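PDB 7AKC: phenolpthiocerol synthesis type-I polyketide synthase ppsA from Mycobacterium bovis, which probably helps, within the PpsABCDE complex, to build the lipid core of phthiocerols and phenolphthiocerols, this chain being the acyltransferase domain of PpsA, which selects extender units. Local coordinates for residues A[140-143]-A[144-147]; A[154-157]-A[158-161]; A[165-168]-A[169-172]; A[267-270]-A[271-274]. All coordinates share one frame; numbering follows the deposited sequence.

Overall arrangement
All four contacts are local turns or helix ends within the acyltransferase domain, and they follow one another in series along the chain. Interactions 1 to 3 trace the path from the end of helix 127-141 through strand 148-153 and helix 157-164 into strand 171-177, so they frame the four-stranded antiparallel sheet of the small subdomain. Interactions 2 and 3 have centres 13 Å apart and touch, with Ala157 and Glu161 against Leu172. Interaction 4 starts helix 270-278, about 8 Å from the chain's centre, and touches interaction 3 where Leu172 meets Pro267. Interaction 1, where the chain passes into that sheet, touches none of the others; its centre is 19 Å from that of interaction 3.

Interaction 1: A[140-143]-A[144-147]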
ATOM      1  N   LEU A 140       0.953  10.933  14.296  1.00 36.72           N
ATOM      2  CA  LEU A 140       2.365  10.650  14.563  1.00 35.72           C
ATOM      3  C   LEU A 140       3.285  10.971  13.389  1.00 32.10           C
ATOM      4  O   LEU A 140       4.445  11.318  13.594  1.00 32.29           O
ATOM      5  CB  LEU A 140       2.544   9.176  14.921  1.00 37.31           C
ATOM      6  CG  LEU A 140       2.014   8.808  16.302  1.00 40.92           C
ATOM      7  CD1 LEU A 140       2.046   7.285  16.509  1.00 41.96           C
ATOM      8  CD2 LEU A 140       2.789   9.547  17.411  1.00 42.83           C
ATOM      9  N   MET A 141       2.764  10.861  12.175  1.00 29.37           N
ATOM     10  CA  MET A 141       3.587  11.060  10.954  1.00 27.41           C
ATOM     11  C   MET A 141       3.636  12.545  10.572  1.00 27.71           C
ATOM     12  O   MET A 141       4.626  12.951   9.981  1.00 27.06           O
ATOM     13  CB  MET A 141       2.987  10.249   9.802  1.00 27.30           C
ATOM     14  CG  MET A 141       3.330   8.778   9.862  1.00 27.80           C
ATOM     15  SD  MET A 141       2.342   7.781   8.729  1.00 31.86           S
ATOM     16  CE  MET A 141       3.194   8.079   7.184  1.00 29.40           C
ATOM     17  N   ALA A 142       2.608  13.316  10.934  1.00 28.12           N
ATOM     18  CA  ALA A 142       2.533  14.699  10.517  1.00 29.40           C
ATOM     19  C   ALA A 142       3.798  15.546  10.772  1.00 29.09           C
ATOM     20  O   ALA A 142       4.139  16.331   9.888  1.00 29.02           O
ATOM     21  CB  ALA A 142       1.304  15.376  11.135  1.00 31.64           C
ATOM     22  N   PRO A 143       4.500  15.461  11.928  1.00 29.79           N
ATOM     23  CA  PRO A 143       5.676  16.327  12.123  1.00 29.38           C
ATOM     24  C   PRO A 143       6.801  16.040  11.092  1.00 26.95           C
ATOM     25  O   PRO A 143       7.690  16.875  10.913  1.00 26.83           O
ATOM     26  CB  PRO A 143       6.117  15.980  13.541  1.00 31.47           C
ATOM     27  CG  PRO A 143       4.854  15.528  14.240  1.00 31.97           C
ATOM     28  CD  PRO A 143       4.217  14.690  13.152  1.00 31.01           C
ATOM     29  N   LEU A 144       6.684  14.953  10.330  1.00 25.88           N
ATOM     30  CA  LEU A 144       7.708  14.588   9.305  1.00 26.50           C
ATOM     31  C   LEU A 144       7.258  15.077   7.927  1.00 28.47           C
ATOM     32  O   LEU A 144       7.918  14.743   6.944  1.00 29.58           O
ATOM     33  CB  LEU A 144       7.905  13.070   9.330  1.00 27.19           C
ATOM     34  CG  LEU A 144       8.397  12.500  10.657  1.00 29.64           C
ATOM     35  CD1 LEU A 144       8.723  11.026  10.526  1.00 29.66           C
ATOM     36  CD2 LEU A 144       9.607  13.265  11.163  1.00 32.08           C
ATOM     37  N   SER A 145       6.168  15.842   7.870  1.00 28.50           N
ATOM     38  CA  SER A 145       5.646  16.336   6.608  1.00 29.49           C
ATOM     39  C   SER A 145       6.735  17.036   5.772  1.00 29.57           C
ATOM     40  O   SER A 145       7.469  17.896   6.263  1.00 29.91           O
ATOM     41  CB  SER A 145       4.447  17.264   6.859  1.00 31.71           C
ATOM     42  OG  SER A 145       3.320  16.561   7.386  1.00 32.38           O
ATOM     43  N   GLY A 146       6.881  16.584   4.541  1.00 29.90           N
ATOM     44  CA  GLY A 146       7.818  17.175   3.604  1.00 30.32           C
ATOM     45  C   GLY A 146       9.267  16.745   3.678  1.00 30.76           C
ATOM     46  O   GLY A 146      10.062  17.117   2.811  1.00 33.04           O
ATOM     47  N   GLN A 147       9.649  15.990   4.707  1.00 27.83           N
ATOM     48  CA  GLN A 147      11.054  15.577   4.865  1.00 27.30           C
ATOM     49  C   GLN A 147      11.445  14.433   3.958  1.00 25.86           C
ATOM     50  O   GLN A 147      12.591  14.357   3.511  1.00 26.24           O
ATOM     51  CB  GLN A 147      11.334  15.175   6.333  1.00 28.71           C
ATOM     52  CG  GLN A 147      11.246  16.377   7.263  1.00 32.32           C
ATOM     53  CD  GLN A 147      11.450  16.032   8.716  1.00 39.18           C
ATOM     54  OE1 GLN A 147      12.105  15.039   9.070  1.00 38.57           O
ATOM     55  NE2 GLN A 147      10.869  16.869   9.600  1.00 42.35           N
TER
HETATM   56  O   HOH W   1       8.596  18.420   8.774  1.00 34.74           O
HETATM   57  O   HOH W   2       9.841  16.968  12.646  1.00 35.55           O
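Met141 O accepts from Leu144 N at 2.9 Å, with an N-H...O angle of 156°. The Met141 side chain leads away from this bond toward Ile80, Val211 and Leu221. Next in sequence, the carbonyl of Ala142 is gripped twice by one residue. Ser145 N reaches Ala142 O over 2.9 Å, while Ser145 OG meets Ala142 O at 2.6 Å in the carbonyl plane, on a lone pair. The hydroxyl gets there because chi1 of Ser145 (-67°) sets OG beside its own backbone N, and both donors then face the same oxygen. The two backbone bonds, Leu144 N to Met141 O and Ser145 N to Ala142 O, run i to i+3 as in a 3-10 turn, where helix 127-141 gives way to the loop before strand 148-153 of the antiparallel sheet. Pro143 turns its carbonyl to solvent: one water donates to Pro143 O at 2.8 Å and to Ser145 O, and accepts from Gln147 NE2, while a second water also ties the Gln147 amide to Pro143 O. The Leu144 side chain, with Leu144 CB 3.3 Å from Met141 O, goes on to pack on Met218.

Interaction 2: A[154-157]-A[158-161]; sequences ELDA and PTTE
Asp156 and Thr159 form the tight end of this contact, Asp156 being the N-cap of helix 157-164. Asp156 OD1 accepts twice from the same residue: Thr159 N lies 2.9 Å from Asp156 OD1 and meets it nearly along the C-O axis, whereas Thr159 OG1, at 2.7 Å from Asp156 OD1, comes from above the carboxylate plane, 41° out of it. Asp156 holds CG between its backbone N and carbonyl carbon (chi1 65°), which swings the acid back over the helix start. Its main-chain oxygen is gripped in a similar double way, by Thr160 N at 3.0 Å from Asp156 O and by Thr160 OG1 at 2.9 Å from the same Asp156 O. Two threonines therefore hold one aspartate at both its side chain and its backbone, and the negative cap probably interacts favourably with the helix dipole.

Leu155 packs more loosely: Leu155 CD2 is 4.0 Å from Thr159 CG2, the two side chains crossing at about a right angle. Leu155 CB passes 3.5 Å from the hydroxyl oxygen Thr160 OG1. On the outer side, the return link from Thr159 runs through a water that donates to Thr159 OG1 and accepts from Asp156 N, and Pro158 and Glu161 are exposed.

Within the fold, the helix start is laid on the antiparallel sheet: Ala157 packs on Leu172 and Tyr175 of strand 171-177, Thr160 on Thr181 and Ile183 of strand 180-184, while Leu155 O accepts a hydrogen bond from Thr181 OG1 just beyond strand 148-153.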
ATOM      1  N   GLU A 154      12.356   2.370 -12.779  1.00 24.79           N
ATOM      2  CA  GLU A 154      12.140   1.298 -13.737  1.00 27.01           C
ATOM      3  C   GLU A 154      13.362   0.358 -13.633  1.00 26.88           C
ATOM      4  O   GLU A 154      14.184   0.210 -14.565  1.00 27.74           O
ATOM      5  CB  GLU A 154      11.878   1.839 -15.166  1.00 32.65           C
ATOM      6  CG  GLU A 154      10.753   2.868 -15.251  1.00 40.87           C
ATOM      7  CD  GLU A 154       9.367   2.492 -14.753  1.00 51.04           C
ATOM      8  OE1 GLU A 154       8.988   1.303 -14.887  1.00 54.26           O
ATOM      9  OE2 GLU A 154       8.652   3.391 -14.242  1.00 51.76           O
ATOM     10  N   LEU A 155      13.485  -0.249 -12.460  1.00 25.98           N
ATOM     11  CA  LEU A 155      14.515  -1.229 -12.106  1.00 24.75           C
ATOM     12  C   LEU A 155      13.851  -2.345 -11.336  1.00 24.13           C
ATOM     13  O   LEU A 155      12.903  -2.102 -10.558  1.00 23.88           O
ATOM     14  CB  LEU A 155      15.556  -0.591 -11.139  1.00 25.37           C
ATOM     15  CG  LEU A 155      16.309   0.636 -11.626  1.00 27.09           C
ATOM     16  CD1 LEU A 155      17.188   1.176 -10.511  1.00 28.30           C
ATOM     17  CD2 LEU A 155      17.122   0.366 -12.927  1.00 28.49           C
ATOM     18  N   ASP A 156      14.420  -3.569 -11.485  1.00 21.73           N
ATOM     19  CA  ASP A 156      13.928  -4.666 -10.697  1.00 21.58           C
ATOM     20  C   ASP A 156      14.400  -4.518  -9.216  1.00 21.83           C
ATOM     21  O   ASP A 156      15.185  -3.610  -8.911  1.00 22.08           O
ATOM     22  CB  ASP A 156      14.284  -5.988 -11.350  1.00 23.94           C
ATOM     23  CG  ASP A 156      15.761  -6.347 -11.455  1.00 27.36           C
ATOM     24  OD1 ASP A 156      16.561  -5.824 -10.658  1.00 24.56           O
ATOM     25  OD2 ASP A 156      16.093  -7.217 -12.282  1.00 30.43           O
ATOM     26  N   ALA A 157      13.852  -5.347  -8.288  1.00 22.36           N
ATOM     27  CA  ALA A 157      14.197  -5.165  -6.875  1.00 22.48           C
ATOM     28  C   ALA A 157      15.687  -5.421  -6.564  1.00 23.34           C
ATOM     29  O   ALA A 157      16.288  -4.591  -5.899  1.00 23.11           O
ATOM     30  CB  ALA A 157      13.265  -5.981  -5.965  1.00 23.49           C
ATOM     31  N   PRO A 158      16.367  -6.414  -7.174  1.00 23.03           N
ATOM     32  CA  PRO A 158      17.783  -6.632  -6.811  1.00 24.05           C
ATOM     33  C   PRO A 158      18.660  -5.469  -7.310  1.00 23.59           C
ATOM     34  O   PRO A 158      19.536  -4.995  -6.582  1.00 24.36           O
ATOM     35  CB  PRO A 158      18.136  -7.944  -7.510  1.00 25.40           C
ATOM     36  CG  PRO A 158      16.808  -8.685  -7.595  1.00 26.84           C
ATOM     37  CD  PRO A 158      15.819  -7.560  -7.925  1.00 23.53           C
ATOM     38  N   THR A 159      18.342  -4.919  -8.494  1.00 22.61           N
ATOM     39  CA  THR A 159      19.120  -3.779  -9.014  1.00 21.46           C
ATOM     40  C   THR A 159      18.857  -2.529  -8.131  1.00 21.87           C
ATOM     41  O   THR A 159      19.763  -1.747  -7.812  1.00 22.41           O
ATOM     42  CB  THR A 159      18.685  -3.463 -10.443  1.00 22.84           C
ATOM     43  OG1 THR A 159      18.852  -4.620 -11.281  1.00 25.73           O
ATOM     44  CG2 THR A 159      19.482  -2.309 -11.016  1.00 22.47           C
ATOM     45  N   THR A 160      17.604  -2.368  -7.684  1.00 20.26           N
ATOM     46  CA  THR A 160      17.270  -1.272  -6.777  1.00 20.31           C
ATOM     47  C   THR A 160      18.054  -1.414  -5.465  1.00 21.30           C
ATOM     48  O   THR A 160      18.675  -0.455  -5.015  1.00 21.61           O
ATOM     49  CB  THR A 160      15.783  -1.249  -6.481  1.00 20.49           C
ATOM     50  OG1 THR A 160      15.094  -0.985  -7.706  1.00 20.55           O
ATOM     51  CG2 THR A 160      15.441  -0.132  -5.467  1.00 21.46           C
ATOM     52  N   GLU A 161      18.048  -2.630  -4.856  1.00 21.19           N
ATOM     53  CA  GLU A 161      18.763  -2.815  -3.582  1.00 22.44           C
ATOM     54  C   GLU A 161      20.247  -2.469  -3.759  1.00 22.83           C
ATOM     55  O   GLU A 161      20.825  -1.825  -2.900  1.00 23.74           O
ATOM     56  CB  GLU A 161      18.620  -4.228  -3.030  1.00 22.56           C
ATOM     57  CG  GLU A 161      17.192  -4.577  -2.657  1.00 22.01           C
ATOM     58  CD  GLU A 161      16.745  -4.055  -1.297  1.00 24.95           C
ATOM     59  OE1 GLU A 161      17.300  -3.050  -0.804  1.00 25.35           O
ATOM     60  OE2 GLU A 161      15.801  -4.647  -0.738  1.00 28.76           O
TER
HETATM   61  O   HOH W   3      16.709  -3.704 -13.226  1.00 23.96           O

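Interaction 3: A[165-168]-A[169-172]; sequences ADFP and QVTL. With NA (sodium ion), chain B.
Phe167 to Val170 make a type I beta turn, closed by Val170 N donating to Phe167 O over 3.0 Å at an N-H...O angle of 161°. Pro168 and Gln169 occupy the two corners; phi of Pro168 (-56°), restrained by its ring, suits the first of them.

At the base of the turn the side chains of Phe167 and Val170 lie side by side and point the same way. Phe167 CB sits 3.9 Å from Val170 CB, and Val170 CG2 comes obliquely to the ring, 4.1 Å from Phe167 CD2. Val170 carries CG1 anti to its backbone N (chi1 178°), which leaves CG2 as the branch directed at the phenylalanine. Both residues continue onto helix 187-199, where each touches Leu193. Gln169 reaches out to that same helix, where its OE1 accepts from Gln189 NE2, while the pyrrolidine of Pro168 is exposed.

The two turn carbonyls also face a sodium ion, which is bound by Phe167 O at 2.4 Å and by Val170 O at 2.2 Å. Ile164 O from the end of helix 157-164 and three waters complete six ligands. Two of those waters are themselves fixed to the chain, one donating to Ala165 O and another to Pro168 O. Because the protein supplies main-chain oxygens alone, this is a neutral carbonyl site of the kind suited to an alkali cation, joining a helix end to the turn that opens strand 171-177.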
ATOM      1  N   ALA A 165      22.231   0.488  -1.679  1.00 24.55           N
ATOM      2  CA  ALA A 165      22.945  -0.199  -0.604  1.00 24.40           C
ATOM      3  C   ALA A 165      23.871   0.757   0.168  1.00 24.91           C
ATOM      4  O   ALA A 165      24.089   0.550   1.358  1.00 26.11           O
ATOM      5  CB  ALA A 165      23.740  -1.376  -1.173  1.00 24.36           C
ATOM      6  N   ASP A 166      24.412   1.782  -0.516  1.00 24.24           N
ATOM      7  CA  ASP A 166      25.285   2.729   0.182  1.00 25.37           C
ATOM      8  C   ASP A 166      24.546   3.976   0.691  1.00 25.93           C
ATOM      9  O   ASP A 166      25.211   4.923   1.100  1.00 26.89           O
ATOM     10  CB  ASP A 166      26.520   3.103  -0.643  1.00 28.52           C
ATOM     11  CG  ASP A 166      26.241   3.472  -2.092  1.00 36.12           C
ATOM     12  OD1 ASP A 166      25.047   3.420  -2.513  1.00 34.74           O
ATOM     13  OD2 ASP A 166      27.222   3.840  -2.811  1.00 40.20           O
ATOM     14  N   PHE A 167      23.213   3.989   0.704  1.00 24.46           N
ATOM     15  CA  PHE A 167      22.439   5.125   1.225  1.00 24.34           C
ATOM     16  C   PHE A 167      21.732   4.599   2.440  1.00 25.09           C
ATOM     17  O   PHE A 167      20.634   4.060   2.295  1.00 23.46           O
ATOM     18  CB  PHE A 167      21.410   5.623   0.191  1.00 24.99           C
ATOM     19  CG  PHE A 167      21.948   6.592  -0.830  1.00 24.81           C
ATOM     20  CD1 PHE A 167      22.853   6.173  -1.803  1.00 25.17           C
ATOM     21  CD2 PHE A 167      21.538   7.915  -0.834  1.00 25.34           C
ATOM     22  CE1 PHE A 167      23.359   7.078  -2.748  1.00 26.30           C
ATOM     23  CE2 PHE A 167      22.050   8.824  -1.771  1.00 26.00           C
ATOM     24  CZ  PHE A 167      22.944   8.396  -2.737  1.00 26.09           C
ATOM     25  N   PRO A 168      22.341   4.726   3.655  1.00 25.89           N
ATOM     26  CA  PRO A 168      21.706   4.124   4.862  1.00 26.83           C
ATOM     27  C   PRO A 168      20.290   4.572   5.143  1.00 26.14           C
ATOM     28  O   PRO A 168      19.522   3.815   5.743  1.00 26.59           O
ATOM     29  CB  PRO A 168      22.631   4.549   6.027  1.00 28.61           C
ATOM     30  CG  PRO A 168      23.592   5.566   5.425  1.00 29.87           C
ATOM     31  CD  PRO A 168      23.662   5.316   3.963  1.00 27.07           C
ATOM     32  N   GLN A 169      19.955   5.812   4.722  1.00 24.83           N
ATOM     33  CA  GLN A 169      18.612   6.334   5.000  1.00 22.87           C
ATOM     34  C   GLN A 169      17.583   6.094   3.896  1.00 22.61           C
ATOM     35  O   GLN A 169      16.415   6.451   4.072  1.00 23.51           O
ATOM     36  CB  GLN A 169      18.673   7.825   5.322  1.00 23.91           C
ATOM     37  CG  GLN A 169      19.304   8.163   6.639  1.00 28.00           C
ATOM     38  CD  GLN A 169      19.264   9.677   6.787  1.00 31.40           C
ATOM     39  OE1 GLN A 169      20.146  10.398   6.258  1.00 32.38           O
ATOM     40  NE2 GLN A 169      18.248  10.194   7.498  1.00 31.87           N
ATOM     41  N   VAL A 170      17.989   5.461   2.779  1.00 21.79           N
ATOM     42  CA  VAL A 170      17.064   5.159   1.688  1.00 20.26           C
ATOM     43  C   VAL A 170      16.857   3.664   1.632  1.00 21.78           C
ATOM     44  O   VAL A 170      17.828   2.921   1.540  1.00 22.20           O
ATOM     45  CB  VAL A 170      17.552   5.669   0.314  1.00 18.46           C
ATOM     46  CG1 VAL A 170      16.555   5.253  -0.762  1.00 19.22           C
ATOM     47  CG2 VAL A 170      17.713   7.208   0.351  1.00 20.63           C
ATOM     48  N   THR A 171      15.584   3.228   1.613  1.00 19.51           N
ATOM     49  CA  THR A 171      15.291   1.809   1.516  1.00 20.04           C
ATOM     50  C   THR A 171      14.304   1.531   0.412  1.00 21.13           C
ATOM     51  O   THR A 171      13.625   2.443  -0.101  1.00 22.01           O
ATOM     52  CB  THR A 171      14.830   1.283   2.916  1.00 22.34           C
ATOM     53  OG1 THR A 171      13.719   2.065   3.358  1.00 24.51           O
ATOM     54  CG2 THR A 171      15.971   1.329   3.947  1.00 21.98           C
ATOM     55  N   LEU A 172      14.185   0.258   0.043  1.00 21.21           N
ATOM     56  CA  LEU A 172      13.210  -0.187  -0.926  1.00 21.03           C
ATOM     57  C   LEU A 172      11.873  -0.083  -0.173  1.00 21.87           C
ATOM     58  O   LEU A 172      11.716  -0.650   0.912  1.00 23.34           O
ATOM     59  CB  LEU A 172      13.526  -1.632  -1.320  1.00 21.89           C
ATOM     60  CG  LEU A 172      12.727  -2.171  -2.487  1.00 23.21           C
ATOM     61  CD1 LEU A 172      13.468  -3.345  -3.193  1.00 22.61           C
ATOM     62  CD2 LEU A 172      11.374  -2.667  -2.047  1.00 24.81           C
TER
HETATM   63 NA    NA B1001      19.815   1.909   1.731  1.00 22.08          NA
HETATM   64  O   HOH W   4      21.632   0.879   2.847  1.00 32.23           O
HETATM   65  O   HOH W   5      19.475   1.264   4.089  1.00 47.06           O
HETATM   66  O   HOH W   6      19.017  -0.283   1.528  1.00 23.82           O

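Interaction 4: A[267-270]-A[271-274]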
ATOM      1  N   PRO A 267       8.854  -2.600   3.996  1.00 25.04           N
ATOM      2  CA  PRO A 267       8.487  -2.438   2.584  1.00 24.50           C
ATOM      3  C   PRO A 267       7.057  -2.975   2.337  1.00 22.92           C
ATOM      4  O   PRO A 267       6.495  -3.759   3.130  1.00 23.79           O
ATOM      5  CB  PRO A 267       9.476  -3.348   1.826  1.00 26.49           C
ATOM      6  CG  PRO A 267      10.432  -3.820   2.781  1.00 28.76           C
ATOM      7  CD  PRO A 267       9.975  -3.528   4.182  1.00 25.67           C
ATOM      8  N   VAL A 268       6.456  -2.515   1.259  1.00 21.53           N
ATOM      9  CA  VAL A 268       5.083  -2.931   0.873  1.00 21.54           C
ATOM     10  C   VAL A 268       5.232  -4.063  -0.153  1.00 22.03           C
ATOM     11  O   VAL A 268       5.727  -3.818  -1.274  1.00 21.89           O
ATOM     12  CB  VAL A 268       4.346  -1.757   0.224  1.00 22.39           C
ATOM     13  CG1 VAL A 268       2.963  -2.215  -0.265  1.00 22.68           C
ATOM     14  CG2 VAL A 268       4.247  -0.559   1.180  1.00 23.75           C
ATOM     15  N   HIS A 269       4.867  -5.289   0.238  1.00 21.34           N
ATOM     16  CA  HIS A 269       5.042  -6.489  -0.598  1.00 20.26           C
ATOM     17  C   HIS A 269       3.869  -6.646  -1.553  1.00 21.14           C
ATOM     18  O   HIS A 269       3.118  -7.615  -1.486  1.00 22.23           O
ATOM     19  CB  HIS A 269       5.279  -7.739   0.320  1.00 21.49           C
ATOM     20  CG  HIS A 269       6.489  -7.591   1.198  1.00 23.10           C
ATOM     21  ND1 HIS A 269       6.442  -6.925   2.420  1.00 24.77           N
ATOM     22  CD2 HIS A 269       7.786  -7.911   0.929  1.00 24.42           C
ATOM     23  CE1 HIS A 269       7.692  -6.917   2.881  1.00 26.22           C
ATOM     24  NE2 HIS A 269       8.527  -7.532   2.036  1.00 26.48           N
ATOM     25  N   PHE A 270       3.632  -5.618  -2.379  1.00 21.47           N
ATOM     26  CA  PHE A 270       2.456  -5.565  -3.250  1.00 21.56           C
ATOM     27  C   PHE A 270       2.509  -6.574  -4.351  1.00 22.14           C
ATOM     28  O   PHE A 270       1.569  -7.369  -4.522  1.00 23.23           O
ATOM     29  CB  PHE A 270       2.308  -4.138  -3.807  1.00 21.25           C
ATOM     30  CG  PHE A 270       1.038  -3.955  -4.604  1.00 22.72           C
ATOM     31  CD1 PHE A 270      -0.208  -4.041  -3.990  1.00 23.24           C
ATOM     32  CD2 PHE A 270       1.087  -3.706  -5.963  1.00 24.67           C
ATOM     33  CE1 PHE A 270      -1.375  -3.874  -4.717  1.00 25.66           C
ATOM     34  CE2 PHE A 270      -0.085  -3.611  -6.708  1.00 26.98           C
ATOM     35  CZ  PHE A 270      -1.318  -3.682  -6.081  1.00 26.73           C
ATOM     36  N   GLN A 271       3.639  -6.597  -5.129  1.00 21.48           N
ATOM     37  CA  GLN A 271       3.766  -7.613  -6.174  1.00 22.67           C
ATOM     38  C   GLN A 271       3.533  -9.063  -5.633  1.00 23.31           C
ATOM     39  O   GLN A 271       2.826  -9.865  -6.232  1.00 24.19           O
ATOM     40  CB  GLN A 271       5.178  -7.499  -6.744  1.00 25.15           C
ATOM     41  CG  GLN A 271       5.485  -8.635  -7.719  1.00 24.93           C
ATOM     42  CD  GLN A 271       6.917  -8.612  -8.160  1.00 27.67           C
ATOM     43  OE1 GLN A 271       7.558  -7.570  -8.233  1.00 30.23           O
ATOM     44  NE2 GLN A 271       7.446  -9.798  -8.453  1.00 28.46           N
ATOM     45  N   GLN A 272       4.119  -9.357  -4.484  1.00 23.03           N
ATOM     46  CA  GLN A 272       4.035 -10.684  -3.884  1.00 21.94           C
ATOM     47  C   GLN A 272       2.609 -11.013  -3.500  1.00 23.19           C
ATOM     48  O   GLN A 272       2.188 -12.146  -3.716  1.00 23.83           O
ATOM     49  CB  GLN A 272       4.955 -10.780  -2.640  1.00 22.43           C
ATOM     50  CG  GLN A 272       6.470 -10.577  -2.915  1.00 22.68           C
ATOM     51  CD  GLN A 272       6.918  -9.123  -2.906  1.00 24.70           C
ATOM     52  OE1 GLN A 272       6.133  -8.180  -2.932  1.00 23.99           O
ATOM     53  NE2 GLN A 272       8.219  -8.927  -2.823  1.00 28.48           N
ATOM     54  N   ALA A 273       1.850 -10.040  -2.932  1.00 22.50           N
ATOM     55  CA  ALA A 273       0.455 -10.308  -2.573  1.00 23.97           C
ATOM     56  C   ALA A 273      -0.414 -10.511  -3.826  1.00 24.57           C
ATOM     57  O   ALA A 273      -1.205 -11.443  -3.886  1.00 25.75           O
ATOM     58  CB  ALA A 273      -0.104  -9.160  -1.720  1.00 23.76           C
ATOM     59  N   ILE A 274      -0.257  -9.655  -4.851  1.00 24.09           N
ATOM     60  CA  ILE A 274      -1.022  -9.804  -6.099  1.00 24.61           C
ATOM     61  C   ILE A 274      -0.706 -11.176  -6.757  1.00 25.63           C
ATOM     62  O   ILE A 274      -1.614 -11.880  -7.185  1.00 25.63           O
ATOM     63  CB  ILE A 274      -0.630  -8.643  -7.066  1.00 25.55           C
ATOM     64  CG1 ILE A 274      -1.130  -7.271  -6.546  1.00 25.73           C
ATOM     65  CG2 ILE A 274      -1.148  -8.895  -8.506  1.00 27.27           C
ATOM     66  CD1 ILE A 274      -2.734  -7.165  -6.418  1.00 27.35           C
TER
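Phe270 reaches across to Ile274, one helical turn on, and the isoleucine branch lies over one face of the ring. Phe270 CB is 3.1 Å from Gln271 N, a closeness set by the covalent chain. Torsion about the first bond places CG opposite the backbone N (chi1 -174°), and from there CG and CD2 still have Gln271 N as their nearest neighbour across the contact, to which the ring stands obliquely. Farther out the company becomes apolar. CE2 and CE1 both meet Ile274 CG1, CE1 having Ile274 CD1 equally near, and at the tip Phe270 CZ lies 3.6 Å from Ile274 CG1. That CG1 carbon sits 3.8 Å from the centroid of the Phe270 ring and 17° off its normal, which makes the contact a CH-pi interaction.

On the backbone, Ile274 N donates to Phe270 O at 2.9 Å and almost straight, with an N-H...O angle of 176°; Ala273 N bonds to His269 O over 3.1 Å. His269 is the N-cap and the centre of an inverse gamma turn, closed by a weak bond from Phe270 N to Val268 O. Its ND1 is hydrogen-bonded to Thr244 O and its ring meets that of Tyr175, while the Gln272 side chain bends back toward it.

Phe270 also meets His111 edge-to-face, within a GxSxG sequence consistent with the nucleophile elbow of acyltransferases. The chemistry is thus divided: the backbone bonds and the bond from His269 ND1 to Thr244 O are polar and directional, whereas the Phe270 ring is held by apolar, CH-pi and edge-to-face contacts.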